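PDB 6FOP: glycoside hydrolase family 81 from Clostridium thermocellum, which acts as a glucanase of the cellulosome, probably hydrolysing beta-1,3-glucans such as laminarin. Local coordinates for residues Y264-R269 and C532-D537; E474-A479 and T525-A530. One frame throughout, in Å; residues are numbered along the deposited sequence. Where two conformers were deposited one is given.

Helix 514-534 illustrates how one helix can gather chain segments far apart in sequence. Its C-terminal part carries contact 1, with residues 264-269; one turn or so earlier it carries contact 2, with residues 474-479, nested inside the loop that contact 1 closes. The two centres lie about 10 Å apart and the contacts touch directly: His-266 CE1 sits 3.1 Å from Glu-474 O, and the rings of Trp-535 and His-476 pack edge-to-face. A calcium ion lies about 8 Å from the side chain of Ser-477. No sugar is bound, but Glu-527 and Trp-535 bond to Gln-491 and Ala-492, the latter probably the engineered position, so both contacts may lie close to the active site.

Contact 1 of 2, residues Y264-R269 and C532-D537; sequences YPHQWR and CNYWFD
His-266 carries CG between its backbone N and carbonyl carbon (chi1 77°), whereas Tyr-534 carries CG anti to the carbonyl carbon (chi1 -46°); the two side chains cross at about a right angle, and the phenol oxygen arrives at the edge of the imidazole, in its plane. Tyr-534 OH and His-266 ND1 are 2.7 Å apart in a nearly straight hydrogen bond that either group could donate. The same oxygen rests 3.3 Å from Tyr-264 CB and 3.7 Å from Pro-265 CD, lodged against the start of helix 265-268. Tyr-264 is the N-cap of that short helix: its O accepts from the backbone N of both Gln-267 and Trp-268, and Gln-267 OE1 accepts from its backbone N-H, a side-chain bond back to the N-cap residue. The helix, which follows strand 260-263, is thereby joined to the C-terminal part of helix 514-534 in the family 81 C-terminal domain. One residue before Tyr-534, Asn-533 OD1 accepts from Arg-269 NH2 over 2.8 Å at a C=O...N angle of 165°, with guanidinium and amide nearly coplanar. One water accepts from Asn-533 ND2 at 2.9 Å and, weakly, from Arg-269 NE, while Arg-269 NH1 forms a salt bridge with Asp-541.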
loop_
_atom_site.group_PDB
_atom_site.type_symbol
_atom_site.label_atom_id
_atom_site.label_comp_id
_atom_site.label_asym_id
_atom_site.label_seq_id
_atom_site.Cartn_x
_atom_site.Cartn_y
_atom_site.Cartn_z
ATOM N N TYR A 264 5.160 10.300 -8.979
ATOM C CA TYR A 264 6.237 9.769 -8.167
ATOM C C TYR A 264 7.200 8.925 -9.013
ATOM O O TYR A 264 6.813 8.414 -10.090
ATOM C CB TYR A 264 5.657 8.874 -7.113
ATOM C CG TYR A 264 4.817 9.501 -6.025
ATOM C CD1 TYR A 264 5.365 10.392 -5.108
ATOM C CD2 TYR A 264 3.454 9.207 -5.905
ATOM C CE1 TYR A 264 4.610 10.892 -4.054
ATOM C CE2 TYR A 264 2.708 9.671 -4.834
ATOM C CZ TYR A 264 3.272 10.529 -3.923
ATOM O OH TYR A 264 2.490 10.933 -2.862
ATOM N N PRO A 265 8.425 8.696 -8.517
ATOM C CA PRO A 265 9.354 7.828 -9.255
ATOM C C PRO A 265 8.816 6.453 -9.650
ATOM O O PRO A 265 9.091 5.996 -10.766
ATOM C CB PRO A 265 10.524 7.701 -8.285
ATOM C CG PRO A 265 10.530 9.020 -7.581
ATOM C CD PRO A 265 9.079 9.329 -7.370
ATOM N N HIS A 266 8.061 5.786 -8.777
ATOM C CA HIS A 266 7.546 4.472 -9.196
ATOM C C HIS A 266 6.590 4.546 -10.384
ATOM O O HIS A 266 6.307 3.514 -11.016
ATOM C CB HIS A 266 6.906 3.709 -8.030
ATOM C CG HIS A 266 5.548 4.202 -7.674
ATOM N ND1 HIS A 266 5.367 5.318 -6.890
ATOM C CD2 HIS A 266 4.311 3.759 -8.002
ATOM C CE1 HIS A 266 4.080 5.558 -6.777
ATOM N NE2 HIS A 266 3.416 4.620 -7.430
ATOM N N GLN A 267 6.055 5.741 -10.672
ATOM C CA GLN A 267 5.185 5.966 -11.825
ATOM C C GLN A 267 5.969 6.413 -13.050
ATOM O O GLN A 267 5.683 5.964 -14.157
ATOM C CB GLN A 267 4.131 7.022 -11.513
ATOM C CG GLN A 267 3.160 6.585 -10.417
ATOM C CD GLN A 267 2.347 7.703 -9.823
ATOM O OE1 GLN A 267 2.836 8.807 -9.685
ATOM N NE2 GLN A 267 1.121 7.425 -9.460
ATOM N N TRP A 268 6.911 7.354 -12.885
ATOM C CA TRP A 268 7.608 7.874 -14.075
ATOM C C TRP A 268 8.798 7.058 -14.528
ATOM O O TRP A 268 9.180 7.128 -15.702
ATOM C CB TRP A 268 8.002 9.360 -13.918
ATOM C CG TRP A 268 8.950 9.767 -12.811
ATOM C CD1 TRP A 268 8.614 10.464 -11.690
ATOM C CD2 TRP A 268 10.369 9.550 -12.727
ATOM N NE1 TRP A 268 9.723 10.712 -10.934
ATOM C CE2 TRP A 268 10.815 10.159 -11.551
ATOM C CE3 TRP A 268 11.314 8.956 -13.570
ATOM C CZ2 TRP A 268 12.165 10.117 -11.142
ATOM C CZ3 TRP A 268 12.667 8.917 -13.159
ATOM C CH2 TRP A 268 13.063 9.497 -11.962
ATOM N N ARG A 269 9.390 6.274 -13.626
ATOM C CA ARG A 269 10.645 5.590 -13.987
ATOM C C ARG A 269 10.404 4.579 -15.112
ATOM O O ARG A 269 9.529 3.715 -15.012
ATOM C CB ARG A 269 11.267 4.909 -12.791
ATOM C CG ARG A 269 12.706 4.457 -13.053
ATOM C CD ARG A 269 13.184 3.506 -11.984
ATOM N NE ARG A 269 13.081 4.072 -10.652
ATOM C CZ ARG A 269 13.903 5.005 -10.156
ATOM N NH1 ARG A 269 14.869 5.545 -10.906
ATOM N NH2 ARG A 269 13.721 5.424 -8.928
ATOM N N CYS A 532 10.460 -1.350 -4.066
ATOM C CA CYS A 532 11.775 -1.244 -4.652
ATOM C C CYS A 532 12.341 0.187 -4.639
ATOM O O CYS A 532 13.549 0.375 -4.692
ATOM C CB CYS A 532 11.783 -1.835 -6.044
ATOM S SG CYS A 532 11.579 -3.620 -6.063
ATOM N N ASN A 533 11.452 1.178 -4.586
ATOM C CA ASN A 533 11.844 2.566 -4.438
ATOM C C ASN A 533 11.930 3.063 -3.001
ATOM O O ASN A 533 13.013 3.514 -2.573
ATOM C CB ASN A 533 10.880 3.445 -5.252
ATOM C CG ASN A 533 11.138 3.319 -6.726
ATOM O OD1 ASN A 533 12.086 3.905 -7.252
ATOM N ND2 ASN A 533 10.308 2.567 -7.404
ATOM N N TYR A 534 10.828 3.014 -2.263
ATOM C CA TYR A 534 10.711 3.783 -1.008
ATOM C C TYR A 534 11.227 3.023 0.205
ATOM O O TYR A 534 11.527 3.626 1.213
ATOM C CB TYR A 534 9.275 4.321 -0.811
ATOM C CG TYR A 534 8.759 4.950 -2.091
ATOM C CD1 TYR A 534 9.443 6.001 -2.709
ATOM C CD2 TYR A 534 7.645 4.447 -2.723
ATOM C CE1 TYR A 534 9.030 6.515 -3.923
ATOM C CE2 TYR A 534 7.211 4.933 -3.930
ATOM C CZ TYR A 534 7.903 5.973 -4.543
ATOM O OH TYR A 534 7.481 6.459 -5.769
ATOM N N TRP A 535 11.294 1.696 0.113
ATOM C CA TRP A 535 11.902 0.876 1.179
ATOM C C TRP A 535 13.344 0.459 0.886
ATOM O O TRP A 535 14.214 0.569 1.745
ATOM C CB TRP A 535 11.027 -0.373 1.457
ATOM C CG TRP A 535 9.829 -0.137 2.354
ATOM C CD1 TRP A 535 9.761 -0.376 3.658
ATOM C CD2 TRP A 535 8.540 0.436 1.988
ATOM N NE1 TRP A 535 8.529 -0.063 4.164
ATOM C CE2 TRP A 535 7.750 0.441 3.154
ATOM C CE3 TRP A 535 7.970 0.894 0.795
ATOM C CZ2 TRP A 535 6.424 0.884 3.162
ATOM C CZ3 TRP A 535 6.655 1.350 0.811
ATOM C CH2 TRP A 535 5.912 1.368 1.993
ATOM N N PHE A 536 13.609 0.019 -0.343
ATOM C CA PHE A 536 14.941 -0.485 -0.687
ATOM C C PHE A 536 15.788 0.446 -1.558
ATOM O O PHE A 536 16.992 0.213 -1.680
ATOM C CB PHE A 536 14.838 -1.837 -1.401
ATOM C CG PHE A 536 14.182 -2.928 -0.595
ATOM C CD1 PHE A 536 14.493 -3.107 0.739
ATOM C CD2 PHE A 536 13.273 -3.813 -1.184
ATOM C CE1 PHE A 536 13.896 -4.112 1.489
ATOM C CE2 PHE A 536 12.691 -4.850 -0.441
ATOM C CZ PHE A 536 12.986 -4.975 0.904
ATOM N N ASP A 537 15.156 1.469 -2.160
ATOM C CA ASP A 537 15.840 2.415 -3.073
ATOM C C ASP A 537 16.863 1.688 -3.962
ATOM O O ASP A 537 18.059 2.008 -3.989
ATOM C CB ASP A 537 16.511 3.562 -2.282
ATOM C CG ASP A 537 17.026 4.686 -3.158
ATOM O OD1 ASP A 537 16.624 4.791 -4.318
ATOM O OD2 ASP A 537 17.833 5.506 -2.629
HETATM O O HOH W 1 10.725 2.159 -10.245
#

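Contact 2 of 2, residues E474-A479 and T525-A530; sequences EGHSWA and TTEVEA
Ser-477 and Glu-527 supply the hydrogen bonds between these segments. The Glu-527 chain leaves the helix with CG anti to the backbone N (chi1 -166°) and bends at chi2, its carboxylate ending beside the strand. Ser-477 OG donates to Glu-527 OE1 over 2.7 Å, OE1 accepting through its syn lone pair, while Ser-477 N meets Glu-527 OE2 at 2.8 Å from above the carboxylate plane. Trp-501 NE1 and Gln-491 NE2 add one bond to OE1 and OE2 respectively.

Close packing centres on Gly-475, which has positive phi (76°) and forms a G1 beta bulge with His-476 opposite Asp-471. Its carbonyl oxygen lies against the helix, 3.2 Å from Ala-530 CB, and takes a CA-H...O contact from Glu-527 CA at 3.3 Å. Thr-526 CG2 covers Gly-475 CA at 3.7 Å. In this C-terminal domain of the six-hairpin clan, consistent with an (alpha/alpha)6 barrel, the turn before the weakly bonded strand 476-477 thus rests on helix 514-534.

Within residues 474-479, His-476 NE2 donates to Glu-474 OE1 and His-476 ND1 to Ser-477 O, both acceptors close to the ring plane, while His-476 CE1 sits over one face of Trp-478 toward its rim. Glu-474 also forms salt bridges with Lys-129 and Arg-285.

The buried Glu-527 carboxylate is probably ionised, its charge stabilised by four neutral hydrogen-bond donors; two donating ring nitrogens are consistent with a protonated His-476 beside Glu-474.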
loop_
_atom_site.group_PDB
_atom_site.type_symbol
_atom_site.label_atom_id
_atom_site.label_comp_id
_atom_site.label_asym_id
_atom_site.label_seq_id
_atom_site.Cartn_x
_atom_site.Cartn_y
_atom_site.Cartn_z
ATOM N N GLU A 474 0.317 6.496 -4.257
ATOM C CA GLU A 474 1.634 6.188 -3.692
ATOM C C GLU A 474 2.102 4.790 -4.100
ATOM O O GLU A 474 3.291 4.506 -3.986
ATOM C CB GLU A 474 1.670 6.324 -2.168
ATOM C CG GLU A 474 1.557 7.760 -1.693
ATOM C CD GLU A 474 2.352 8.115 -0.463
ATOM O OE1 GLU A 474 3.289 7.367 -0.025
ATOM O OE2 GLU A 474 2.082 9.229 0.062
ATOM N N GLY A 475 1.169 3.928 -4.509
ATOM C CA GLY A 475 1.502 2.576 -4.940
ATOM C C GLY A 475 1.828 1.589 -3.850
ATOM O O GLY A 475 2.434 0.559 -4.135
ATOM N N HIS A 476 1.455 1.895 -2.610
ATOM C CA HIS A 476 1.698 0.993 -1.512
ATOM C C HIS A 476 0.566 1.117 -0.514
ATOM O O HIS A 476 -0.284 2.025 -0.643
ATOM C CB HIS A 476 3.050 1.272 -0.829
ATOM C CG HIS A 476 3.098 2.600 -0.152
ATOM N ND1 HIS A 476 2.573 2.810 1.109
ATOM C CD2 HIS A 476 3.509 3.808 -0.605
ATOM C CE1 HIS A 476 2.650 4.103 1.392
ATOM N NE2 HIS A 476 3.243 4.715 0.386
ATOM N N SER A 477 0.597 0.307 0.521
ATOM C CA SER A 477 -0.397 0.292 1.543
ATOM C C SER A 477 -0.067 1.133 2.759
ATOM O O SER A 477 1.095 1.551 2.960
ATOM C CB SER A 477 -0.711 -1.147 1.909
ATOM O OG SER A 477 -1.165 -1.867 0.783
ATOM N N TRP A 478 -1.098 1.363 3.569
ATOM C CA TRP A 478 -0.989 2.137 4.784
ATOM C C TRP A 478 -1.562 1.353 5.964
ATOM O O TRP A 478 -2.639 0.731 5.874
ATOM C CB TRP A 478 -1.757 3.436 4.673
ATOM C CG TRP A 478 -1.215 4.468 3.726
ATOM C CD1 TRP A 478 -1.879 4.991 2.657
ATOM C CD2 TRP A 478 0.019 5.186 3.806
ATOM N NE1 TRP A 478 -1.135 5.961 2.041
ATOM C CE2 TRP A 478 0.033 6.108 2.727
ATOM C CE3 TRP A 478 1.142 5.115 4.635
ATOM C CZ2 TRP A 478 1.065 6.998 2.529
ATOM C CZ3 TRP A 478 2.173 6.008 4.437
ATOM C CH2 TRP A 478 2.135 6.923 3.362
ATOM N N ALA A 479 -0.829 1.404 7.069
ATOM C CA ALA A 479 -1.176 0.647 8.264
ATOM C C ALA A 479 -2.163 1.321 9.191
ATOM O O ALA A 479 -3.018 0.647 9.769
ATOM C CB ALA A 479 0.076 0.279 9.027
ATOM N N THR A 525 1.831 -6.358 -7.882
ATOM C CA THR A 525 2.818 -5.807 -8.790
ATOM C C THR A 525 3.142 -4.361 -8.433
ATOM O O THR A 525 4.298 -3.947 -8.411
ATOM C CB THR A 525 2.316 -5.952 -10.234
ATOM O OG1 THR A 525 2.003 -7.346 -10.504
ATOM C CG2 THR A 525 3.357 -5.494 -11.216
ATOM N N THR A 526 2.090 -3.591 -8.131
ATOM C CA THR A 526 2.310 -2.179 -7.835
ATOM C C THR A 526 3.047 -2.014 -6.491
ATOM O O THR A 526 4.023 -1.261 -6.417
ATOM C CB THR A 526 0.996 -1.421 -7.825
ATOM O OG1 THR A 526 0.305 -1.605 -9.065
ATOM C CG2 THR A 526 1.274 0.074 -7.634
ATOM N N GLU A 527 2.616 -2.721 -5.430
ATOM C CA GLU A 527 3.316 -2.602 -4.163
ATOM C C GLU A 527 4.781 -2.976 -4.275
ATOM O O GLU A 527 5.649 -2.298 -3.711
ATOM C CB GLU A 527 2.590 -3.361 -3.045
ATOM C CG GLU A 527 3.094 -2.975 -1.660
ATOM C CD GLU A 527 2.049 -2.450 -0.682
ATOM O OE1 GLU A 527 0.824 -2.630 -0.918
ATOM O OE2 GLU A 527 2.467 -1.808 0.316
ATOM N N VAL A 528 5.073 -4.020 -5.039
ATOM C CA VAL A 528 6.464 -4.416 -5.230
ATOM C C VAL A 528 7.255 -3.258 -5.878
ATOM O O VAL A 528 8.382 -2.953 -5.469
ATOM C CB VAL A 528 6.558 -5.698 -6.075
ATOM C CG1 VAL A 528 7.985 -5.917 -6.572
ATOM C CG2 VAL A 528 6.107 -6.911 -5.236
ATOM N N GLU A 529 6.664 -2.626 -6.888
ATOM C CA GLU A 529 7.349 -1.501 -7.561
ATOM C C GLU A 529 7.612 -0.352 -6.576
ATOM O O GLU A 529 8.720 0.228 -6.556
ATOM C CB GLU A 529 6.523 -0.981 -8.728
ATOM C CG GLU A 529 6.449 -1.930 -9.894
ATOM C CD GLU A 529 7.741 -2.051 -10.684
ATOM O OE1 GLU A 529 8.546 -1.086 -10.732
ATOM O OE2 GLU A 529 7.928 -3.095 -11.319
ATOM N N ALA A 530 6.625 -0.039 -5.725
ATOM C CA ALA A 530 6.816 0.999 -4.713
ATOM C C ALA A 530 7.892 0.603 -3.686
ATOM O O ALA A 530 8.739 1.411 -3.304
ATOM C CB ALA A 530 5.492 1.327 -4.025
#